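Side-chain contact in 2-oxoglutarate-dependent dioxygenase tropC (Talaromyces stipitatus, PDB 6XJJ), which acts as an iron- and 2-oxoglutarate-dependent dioxygenase in the fungal biosynthesis of tropolones: residues G93-K96 with K97-L101. Numbering follows the deposited sequence.
Sequences GCTK and KFFDL
T95 and F99, one turn apart near the C-terminal end of helix 85-99, run side by side, the methyl of T95 lying at the edge of the phenyl ring and in its plane. T95 CG2 is 3.5 Å from F99 CE2. Rotation about the first side-chain bond of T95 (chi1 -54°) sets this methyl anti to its own nitrogen and leaves OG1 beside that nitrogen, where it hydrogen-bonds back to the carbonyl of I91. The hydroxyl is thus satisfied within the helix, and the carbon branch is given to the aromatic ring. One face of the F99 ring receives CD2 of F98, 3.8 Å above the plane and over its centre, while CE1 of F99 lies in plane at the edge of the F98 ring.

The polar side of the same turn is formed by K96 and D100, whose side chains cross at a slant. The lysine chain is extended until its last torsion, which bends (chi4 56°) and brings NZ to 3.2 Å from D100 OD2, forming a salt bridge to the syn lone pair of that oxygen. D100 also gives its backbone N to K96 O at 2.9 Å, so the pair is joined through both main chain and side chain. Similar i to i+4 bonds link K97 to G93, F98 to C94 and F99 to T95, the last at an N-H...O angle of 176°.

This turn, in the N-terminal region of the dioxygenase and away from its iron site, is structural packing with the chemistry of an amphipathic helix end: T95 and F99 pack against L224 of strand 222-227 and F98 meets both F142 of strand 139-144 and F174 of helix 171-204, whereas the lysine-aspartate pair lies on the exposed flank, where solvent would probably weaken its electrostatic attraction.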
ATOM      1  N   GLY A  93      -1.206  12.526  11.592  1.00 69.03           N
ATOM      2  CA  GLY A  93      -0.490  13.235  12.637  1.00 75.63           C
ATOM      3  C   GLY A  93       0.925  12.718  12.795  1.00 71.86           C
ATOM      4  O   GLY A  93       1.885  13.491  12.800  1.00 80.58           O
ATOM      5  N   CYS A  94       1.072  11.394  12.904  1.00 71.00           N
ATOM      6  CA  CYS A  94       2.401  10.804  13.031  1.00 78.53           C
ATOM      7  C   CYS A  94       3.275  11.150  11.836  1.00 84.18           C
ATOM      8  O   CYS A  94       4.459  11.467  11.992  1.00 80.22           O
ATOM      9  CB  CYS A  94       2.299   9.287  13.183  1.00 74.00           C
ATOM     10  SG  CYS A  94       1.543   8.785  14.705  1.00109.72           S
ATOM     11  N   THR A  95       2.706  11.094  10.633  1.00 80.35           N
ATOM     12  CA  THR A  95       3.504  11.273   9.429  1.00 72.97           C
ATOM     13  C   THR A  95       4.050  12.691   9.341  1.00 74.26           C
ATOM     14  O   THR A  95       5.217  12.892   8.992  1.00 80.95           O
ATOM     15  CB  THR A  95       2.652  10.938   8.211  1.00 74.56           C
ATOM     16  OG1 THR A  95       2.103   9.626   8.374  1.00 69.81           O
ATOM     17  CG2 THR A  95       3.497  10.952   6.968  1.00 72.78           C
ATOM     18  N   LYS A  96       3.223  13.683   9.671  1.00 77.54           N
ATOM     19  CA  LYS A  96       3.677  15.069   9.666  1.00 84.33           C
ATOM     20  C   LYS A  96       4.731  15.325  10.738  1.00 79.21           C
ATOM     21  O   LYS A  96       5.753  15.960  10.463  1.00 79.36           O
ATOM     22  CB  LYS A  96       2.471  15.991   9.828  1.00 87.63           C
ATOM     23  CG  LYS A  96       2.785  17.467   9.982  1.00 93.56           C
ATOM     24  CD  LYS A  96       1.509  18.292   9.894  1.00 96.29           C
ATOM     25  CE  LYS A  96       1.656  19.665  10.528  1.00 89.25           C
ATOM     26  NZ  LYS A  96       2.779  20.470   9.983  1.00102.60           N
ATOM     27  N   LYS A  97       4.511  14.839  11.960  1.00 79.62           N
ATOM     28  CA  LYS A  97       5.535  14.969  12.990  1.00 79.87           C
ATOM     29  C   LYS A  97       6.866  14.386  12.542  1.00 76.77           C
ATOM     30  O   LYS A  97       7.921  14.979  12.790  1.00 79.18           O
ATOM     31  CB  LYS A  97       5.074  14.315  14.295  1.00 72.10           C
ATOM     32  CG  LYS A  97       4.173  15.214  15.130  1.00 94.27           C
ATOM     33  CD  LYS A  97       3.550  14.501  16.320  1.00102.08           C
ATOM     34  CE  LYS A  97       2.777  15.489  17.180  1.00107.58           C
ATOM     35  NZ  LYS A  97       2.050  14.843  18.303  1.00116.40           N
ATOM     36  N   PHE A  98       6.849  13.234  11.874  1.00 75.77           N
ATOM     37  CA  PHE A  98       8.116  12.615  11.502  1.00 82.94           C
ATOM     38  C   PHE A  98       8.842  13.434  10.441  1.00 79.32           C
ATOM     39  O   PHE A  98      10.019  13.774  10.602  1.00 82.21           O
ATOM     40  CB  PHE A  98       7.903  11.190  11.005  1.00 73.05           C
ATOM     41  CG  PHE A  98       9.162  10.546  10.532  1.00 76.94           C
ATOM     42  CD1 PHE A  98      10.051   9.997  11.437  1.00 88.14           C
ATOM     43  CD2 PHE A  98       9.480  10.524   9.188  1.00 75.84           C
ATOM     44  CE1 PHE A  98      11.225   9.417  11.009  1.00 89.09           C
ATOM     45  CE2 PHE A  98      10.651   9.946   8.755  1.00 80.65           C
ATOM     46  CZ  PHE A  98      11.528   9.392   9.669  1.00 78.37           C
ATOM     47  N   PHE A  99       8.166  13.750   9.341  1.00 76.19           N
ATOM     48  CA  PHE A  99       8.850  14.452   8.269  1.00 80.65           C
ATOM     49  C   PHE A  99       9.149  15.903   8.621  1.00 80.60           C
ATOM     50  O   PHE A  99      10.042  16.497   8.007  1.00 79.81           O
ATOM     51  CB  PHE A  99       8.039  14.339   6.981  1.00 75.13           C
ATOM     52  CG  PHE A  99       8.017  12.946   6.420  1.00 73.39           C
ATOM     53  CD1 PHE A  99       9.144  12.430   5.798  1.00 82.83           C
ATOM     54  CD2 PHE A  99       6.881  12.157   6.491  1.00 71.92           C
ATOM     55  CE1 PHE A  99       9.146  11.145   5.275  1.00 80.79           C
ATOM     56  CE2 PHE A  99       6.872  10.868   5.964  1.00 70.27           C
ATOM     57  CZ  PHE A  99       8.007  10.364   5.357  1.00 76.59           C
ATOM     58  N   ASP A 100       8.470  16.475   9.617  1.00 83.68           N
ATOM     59  CA  ASP A 100       8.849  17.800  10.094  1.00 81.26           C
ATOM     60  C   ASP A 100      10.196  17.806  10.808  1.00 79.55           C
ATOM     61  O   ASP A 100      10.733  18.888  11.070  1.00 79.45           O
ATOM     62  CB  ASP A 100       7.771  18.358  11.025  1.00 85.91           C
ATOM     63  CG  ASP A 100       6.535  18.817  10.273  1.00 85.06           C
ATOM     64  OD1 ASP A 100       6.612  18.961   9.031  1.00 85.35           O
ATOM     65  OD2 ASP A 100       5.492  19.043  10.923  1.00 83.24           O
ATOM     66  N   LEU A 101      10.756  16.634  11.113  1.00 83.07           N
ATOM     67  CA  LEU A 101      12.034  16.561  11.803  1.00 87.23           C
ATOM     68  C   LEU A 101      13.154  17.132  10.934  1.00 92.47           C
ATOM     69  O   LEU A 101      13.048  17.165   9.704  1.00 82.29           O
ATOM     70  CB  LEU A 101      12.355  15.113  12.168  1.00 85.48           C
ATOM     71  CG  LEU A 101      11.481  14.446  13.236  1.00 79.28           C
ATOM     72  CD1 LEU A 101      11.737  12.942  13.307  1.00 78.51           C
ATOM     73  CD2 LEU A 101      11.744  15.074  14.590  1.00 77.25           C
TER